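Local structure of ornithine cyclodeaminase (Methanococcus maripaludis S2, 3C2Q) at residues Tyr27-His32 and Ala52-Tyr57; Ile43-Pro48 and Ala63-Ile68. The protein catalyses the NAD(+)-dependent conversion of L-ornithine to L-proline with release of ammonia. One frame throughout, in Å; residues are numbered along the deposited sequence.

Contact 1 (Tyr27-His32 and Ala52-Tyr57); sequences YSTTNH and AVIVVY. With IMD (imidazole), chain G.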
loop_
_atom_site.group_PDB
_atom_site.type_symbol
_atom_site.label_atom_id
_atom_site.label_comp_id
_atom_site.label_asym_id
_atom_site.label_seq_id
_atom_site.Cartn_x
_atom_site.Cartn_y
_atom_site.Cartn_z
ATOM N N TYR B 27 34.332 7.470 13.308
ATOM C CA TYR B 27 33.801 6.876 12.094
ATOM C C TYR B 27 32.577 6.018 12.463
ATOM O O TYR B 27 32.606 5.215 13.431
ATOM C CB TYR B 27 34.873 6.027 11.398
ATOM C CG TYR B 27 34.406 5.304 10.129
ATOM C CD1 TYR B 27 34.264 5.988 8.922
ATOM C CD2 TYR B 27 34.121 3.944 10.148
ATOM C CE1 TYR B 27 33.844 5.333 7.763
ATOM C CE2 TYR B 27 33.708 3.273 8.997
ATOM C CZ TYR B 27 33.568 3.970 7.819
ATOM O OH TYR B 27 33.188 3.282 6.704
ATOM N N SER B 28 31.493 6.244 11.717
ATOM C CA SER B 28 30.253 5.473 11.893
ATOM C C SER B 28 30.142 4.538 10.687
ATOM O O SER B 28 30.190 4.996 9.559
ATOM C CB SER B 28 29.048 6.422 11.985
ATOM O OG SER B 28 27.866 5.706 12.284
ATOM N N THR B 29 30.039 3.232 10.932
ATOM C CA THR B 29 30.262 2.229 9.917
ATOM C C THR B 29 29.094 2.148 8.907
ATOM O O THR B 29 27.947 2.512 9.226
ATOM C CB THR B 29 30.412 0.836 10.547
ATOM O OG1 THR B 29 29.316 0.616 11.449
ATOM C CG2 THR B 29 31.749 0.729 11.365
ATOM N N THR B 30 29.432 1.669 7.714
ATOM C CA THR B 30 28.488 1.150 6.740
ATOM C C THR B 30 28.177 -0.311 7.087
ATOM O O THR B 30 28.677 -0.862 8.098
ATOM C CB THR B 30 29.084 1.176 5.323
ATOM O OG1 THR B 30 30.082 0.158 5.218
ATOM C CG2 THR B 30 29.686 2.564 4.971
ATOM N N ASN B 31 27.353 -0.970 6.261
ATOM C CA ASN B 31 27.156 -2.393 6.458
ATOM C C ASN B 31 28.162 -3.264 5.654
ATOM O O ASN B 31 28.029 -4.487 5.572
ATOM C CB ASN B 31 25.680 -2.799 6.198
ATOM C CG ASN B 31 25.226 -2.520 4.782
ATOM O OD1 ASN B 31 25.766 -1.650 4.099
ATOM N ND2 ASN B 31 24.179 -3.233 4.343
ATOM N N HIS B 32 29.180 -2.622 5.081
ATOM C CA HIS B 32 30.148 -3.331 4.241
ATOM C C HIS B 32 31.420 -3.768 4.991
ATOM O O HIS B 32 31.829 -3.109 5.945
ATOM C CB HIS B 32 30.558 -2.453 3.061
ATOM C CG HIS B 32 29.406 -1.842 2.316
ATOM N ND1 HIS B 32 28.415 -2.596 1.723
ATOM C CD2 HIS B 32 29.117 -0.552 2.034
ATOM C CE1 HIS B 32 27.551 -1.790 1.125
ATOM N NE2 HIS B 32 27.946 -0.541 1.315
ATOM N N ALA B 52 27.674 1.541 13.647
ATOM C CA ALA B 52 28.471 1.134 14.786
ATOM C C ALA B 52 29.885 1.755 14.668
ATOM O O ALA B 52 30.154 2.581 13.794
ATOM C CB ALA B 52 28.539 -0.396 14.878
ATOM N N VAL B 53 30.776 1.382 15.575
ATOM C CA VAL B 53 32.113 1.988 15.518
ATOM C C VAL B 53 33.186 0.921 15.337
ATOM O O VAL B 53 32.961 -0.278 15.563
ATOM C CB VAL B 53 32.445 2.906 16.748
ATOM C CG1 VAL B 53 31.439 4.024 16.872
ATOM C CG2 VAL B 53 32.491 2.107 18.000
ATOM N N ILE B 54 34.367 1.363 14.949
ATOM C CA ILE B 54 35.440 0.413 14.798
ATOM C C ILE B 54 36.422 0.562 15.965
ATOM O O ILE B 54 36.983 1.653 16.184
ATOM C CB ILE B 54 36.101 0.576 13.432
ATOM C CG1 ILE B 54 35.071 0.180 12.340
ATOM C CG2 ILE B 54 37.411 -0.264 13.343
ATOM C CD1 ILE B 54 35.600 0.238 10.911
ATOM N N VAL B 55 36.592 -0.522 16.709
ATOM C CA VAL B 55 37.493 -0.526 17.859
ATOM C C VAL B 55 38.722 -1.328 17.409
ATOM O O VAL B 55 38.592 -2.434 16.884
ATOM C CB VAL B 55 36.797 -1.109 19.105
ATOM C CG1 VAL B 55 37.775 -1.400 20.267
ATOM C CG2 VAL B 55 35.672 -0.156 19.559
ATOM N N VAL B 56 39.893 -0.722 17.586
ATOM C CA VAL B 56 41.171 -1.322 17.183
ATOM C C VAL B 56 41.980 -1.756 18.425
ATOM O O VAL B 56 41.998 -1.057 19.461
ATOM C CB VAL B 56 41.977 -0.324 16.314
ATOM C CG1 VAL B 56 43.283 -0.941 15.814
ATOM C CG2 VAL B 56 41.129 0.154 15.133
ATOM N N TYR B 57 42.590 -2.930 18.310
ATOM C CA TYR B 57 43.489 -3.496 19.313
ATOM C C TYR B 57 44.857 -3.615 18.627
ATOM O O TYR B 57 45.185 -4.663 18.101
ATOM C CB TYR B 57 42.979 -4.866 19.734
ATOM C CG TYR B 57 41.525 -4.838 20.166
ATOM C CD1 TYR B 57 41.164 -4.359 21.424
ATOM C CD2 TYR B 57 40.510 -5.273 19.304
ATOM C CE1 TYR B 57 39.827 -4.321 21.824
ATOM C CE2 TYR B 57 39.164 -5.241 19.701
ATOM C CZ TYR B 57 38.840 -4.761 20.958
ATOM O OH TYR B 57 37.523 -4.726 21.369
HETATM N N1 IMD G . 32.620 5.044 4.668
HETATM C C2 IMD G . 31.390 5.557 4.942
HETATM N N3 IMD G . 31.087 6.472 3.974
HETATM C C4 IMD G . 32.149 6.571 3.139
HETATM C C5 IMD G . 33.109 5.674 3.574
HETATM O O HOH W 1 34.834 4.208 14.623
#
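Thr29 meets Ala52 through two hydrogen bonds that run in opposite directions: Thr29 N gives to Ala52 O at 2.9 Å, and Ala52 N gives to Thr29 OG1, also at 2.9 Å. The hydroxyl can take this bond because OG1 stands between its own backbone N and carbonyl carbon (chi1 50°). Ala52 O also receives a CA-H...O contact from Ser28 CA at 3.5 Å. The other branch of the threonine, CG2, lies 3.5 Å from Ile54 CG1, the two side chains crossing obliquely. Ile54 CD1 then reaches Tyr27 CE2 at 4.1 Å, with both side chains running the same way. One water bridges Tyr27 O and Ile54 N, accepting from the latter, where the backbones do not bond directly. N1 of an imidazole, probably from the crystallisation liquor, lies at the edge of the tyrosine ring, in its plane, and donates to Tyr27 OH at 2.8 Å. Further out, Thr29 OG1 is also hydrogen-bonded to Lys49 O, which fixes the hydroxyl, and His81 packs edge-to-face with Tyr27. The contact thus ties an extended loop to Ala52-Ile54, on strand 53-57 of the seven-stranded mixed beta-sheet, separate from the parallel Rossmann-fold sheet.

Contact 2 (Ile43-Pro48 and Ala63-Ile68); sequences IEVANP and AETKVI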
loop_
_atom_site.group_PDB
_atom_site.type_symbol
_atom_site.label_atom_id
_atom_site.label_comp_id
_atom_site.label_asym_id
_atom_site.label_seq_id
_atom_site.Cartn_x
_atom_site.Cartn_y
_atom_site.Cartn_z
ATOM N N ILE B 43 44.292 -4.315 8.566
ATOM C CA ILE B 43 43.640 -5.236 9.464
ATOM C C ILE B 43 42.177 -5.371 9.022
ATOM O O ILE B 43 41.526 -4.372 8.772
ATOM C CB ILE B 43 43.661 -4.717 10.922
ATOM C CG1 ILE B 43 45.105 -4.564 11.438
ATOM C CG2 ILE B 43 42.887 -5.682 11.830
ATOM C CD1 ILE B 43 45.162 -4.176 12.903
ATOM N N GLU B 44 41.667 -6.592 8.948
ATOM C CA GLU B 44 40.257 -6.797 8.576
ATOM C C GLU B 44 39.389 -6.580 9.803
ATOM O O GLU B 44 39.548 -7.275 10.802
ATOM C CB GLU B 44 40.040 -8.197 8.013
ATOM C CG GLU B 44 41.043 -8.567 6.906
ATOM C CD GLU B 44 40.611 -9.796 6.081
ATOM O OE1 GLU B 44 39.574 -10.437 6.413
ATOM O OE2 GLU B 44 41.312 -10.102 5.085
ATOM N N VAL B 45 38.471 -5.612 9.736
ATOM C CA VAL B 45 37.568 -5.352 10.866
ATOM C C VAL B 45 36.506 -6.464 10.975
ATOM O O VAL B 45 35.711 -6.675 10.042
ATOM C CB VAL B 45 36.919 -3.953 10.768
ATOM C CG1 VAL B 45 36.085 -3.666 11.993
ATOM C CG2 VAL B 45 38.004 -2.858 10.581
ATOM N N ALA B 46 36.487 -7.147 12.120
ATOM C CA ALA B 46 35.573 -8.243 12.360
ATOM C C ALA B 46 34.111 -7.754 12.407
ATOM O O ALA B 46 33.810 -6.697 12.964
ATOM C CB ALA B 46 35.930 -8.968 13.661
ATOM N N ASN B 47 33.228 -8.564 11.824
ATOM C CA ASN B 47 31.766 -8.483 12.045
ATOM C C ASN B 47 31.127 -7.203 11.470
ATOM O O ASN B 47 30.487 -6.455 12.211
ATOM C CB ASN B 47 31.430 -8.604 13.550
ATOM C CG ASN B 47 32.019 -9.855 14.201
ATOM O OD1 ASN B 47 31.991 -10.950 13.633
ATOM N ND2 ASN B 47 32.536 -9.692 15.418
ATOM N N PRO B 48 31.283 -6.965 10.159
ATOM C CA PRO B 48 30.776 -5.738 9.566
ATOM C C PRO B 48 29.270 -5.570 9.880
ATOM O O PRO B 48 28.548 -6.556 9.860
ATOM C CB PRO B 48 31.030 -5.917 8.070
ATOM C CG PRO B 48 31.458 -7.307 7.860
ATOM C CD PRO B 48 31.952 -7.834 9.170
ATOM N N ALA B 63 40.771 -5.758 14.851
ATOM C CA ALA B 63 39.800 -4.694 15.051
ATOM C C ALA B 63 38.419 -5.336 14.922
ATOM O O ALA B 63 38.268 -6.368 14.271
ATOM C CB ALA B 63 39.990 -3.556 14.038
ATOM N N GLU B 64 37.440 -4.750 15.600
ATOM C CA GLU B 64 36.078 -5.259 15.525
ATOM C C GLU B 64 35.060 -4.104 15.479
ATOM O O GLU B 64 35.348 -2.964 15.882
ATOM C CB GLU B 64 35.793 -6.254 16.654
ATOM C CG GLU B 64 35.657 -5.631 18.005
ATOM C CD GLU B 64 35.271 -6.668 19.028
ATOM O OE1 GLU B 64 34.086 -7.092 19.074
ATOM O OE2 GLU B 64 36.171 -7.089 19.773
ATOM N N THR B 65 33.884 -4.431 14.959
ATOM C CA THR B 65 32.779 -3.488 14.843
ATOM C C THR B 65 31.957 -3.646 16.114
ATOM O O THR B 65 31.345 -4.715 16.333
ATOM C CB THR B 65 31.872 -3.827 13.606
ATOM O OG1 THR B 65 32.656 -3.907 12.417
ATOM C CG2 THR B 65 30.773 -2.754 13.411
ATOM N N LYS B 66 31.940 -2.594 16.937
ATOM C CA LYS B 66 31.213 -2.575 18.202
ATOM C C LYS B 66 30.084 -1.557 18.156
ATOM O O LYS B 66 30.264 -0.434 17.700
ATOM C CB LYS B 66 32.127 -2.159 19.374
ATOM C CG LYS B 66 33.139 -3.189 19.851
ATOM C CD LYS B 66 33.546 -2.769 21.267
ATOM C CE LYS B 66 34.596 -3.680 21.909
ATOM N NZ LYS B 66 34.869 -3.183 23.332
ATOM N N VAL B 67 28.930 -1.942 18.675
ATOM C CA VAL B 67 27.854 -0.984 18.858
ATOM C C VAL B 67 28.285 -0.051 19.988
ATOM O O VAL B 67 29.048 -0.466 20.868
ATOM C CB VAL B 67 26.502 -1.664 19.163
ATOM C CG1 VAL B 67 26.083 -2.510 17.944
ATOM C CG2 VAL B 67 26.586 -2.580 20.387
ATOM N N ILE B 68 27.785 1.179 19.942
ATOM C CA ILE B 68 28.176 2.219 20.864
ATOM C C ILE B 68 27.968 1.817 22.334
ATOM O O ILE B 68 28.797 2.134 23.164
ATOM C CB ILE B 68 27.533 3.597 20.499
ATOM C CG1 ILE B 68 28.064 4.709 21.410
ATOM C CG2 ILE B 68 25.979 3.522 20.588
ATOM C CD1 ILE B 68 27.596 6.139 21.036
HETATM O O HOH W 2 40.511 -8.210 13.088
HETATM O O HOH W 3 32.128 -7.254 16.985
#
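Ala46 and Glu64 pair in parallel strands through backbone bonds. Ala46 N donates to Ala63 O at 2.9 Å in an almost straight N-H...O line (177°), although the donor stands well off the carbonyl plane. Ala46 O accepts from Thr65 N at 3.0 Å, this time in the carbonyl plane. Two residues of one strand thus hold a single residue of the other by its N-H and its C=O. Thr65 OG1 also lies 3.1 Å from Ala46 O, though where its proton goes is not settled.

Two waters also link the segments. One molecule donates to Glu44 O and accepts from Ala63 N, so that these two backbone groups are joined through water. Another gathers Asn47 ND2, Glu64 OE1 and Thr65 O, accepting from the amide and donating to both oxygens.

Small side chains make the van der Waals contacts. Val45 CG2 and Ala63 CB touch at 4.0 Å on the sheet face where Ala63 also meets Val56, while Ala46 CB and Glu64 CB meet at the same separation on the other. Val45 CG1, anti to its backbone N (chi1 -175°), packs as a methyl on a polar atom, 3.5 Å from Thr65 OG1; the two side chains cross at about a right angle.

Past Ala46, Asn47 O lies 3.3 Å from Thr65 CB. Arg268 reaches in from helix 260-271, NH2 bonding to both Asn47 O and Thr65 O. Thr65 O is therefore gripped by a water and a guanidinium together, and this positive group would probably polarise both carbonyls.

In the fold
Contact 2 lies within the mixed beta-sheet, and contact 1 joins it through strand 53-57; their centres lie about 6 Å apart. Strand 53-57 of contact 1 runs antiparallel beside strand 62-66 of contact 2, joined by probable backbone hydrogen bonds from Val53 N to Lys66 O (2.8 Å) and from Val55 N to Glu64 O (2.9 Å). Strand 62-66 therefore has strand 53-57 along one edge and strand 41-46 along the other. Side chains continue the connection: Ala52 packs on Thr65, Ile54 on Val45, and Tyr57 OH bonds to Glu64 OE2. Both contacts lie away from the probable NAD(+)-binding residues.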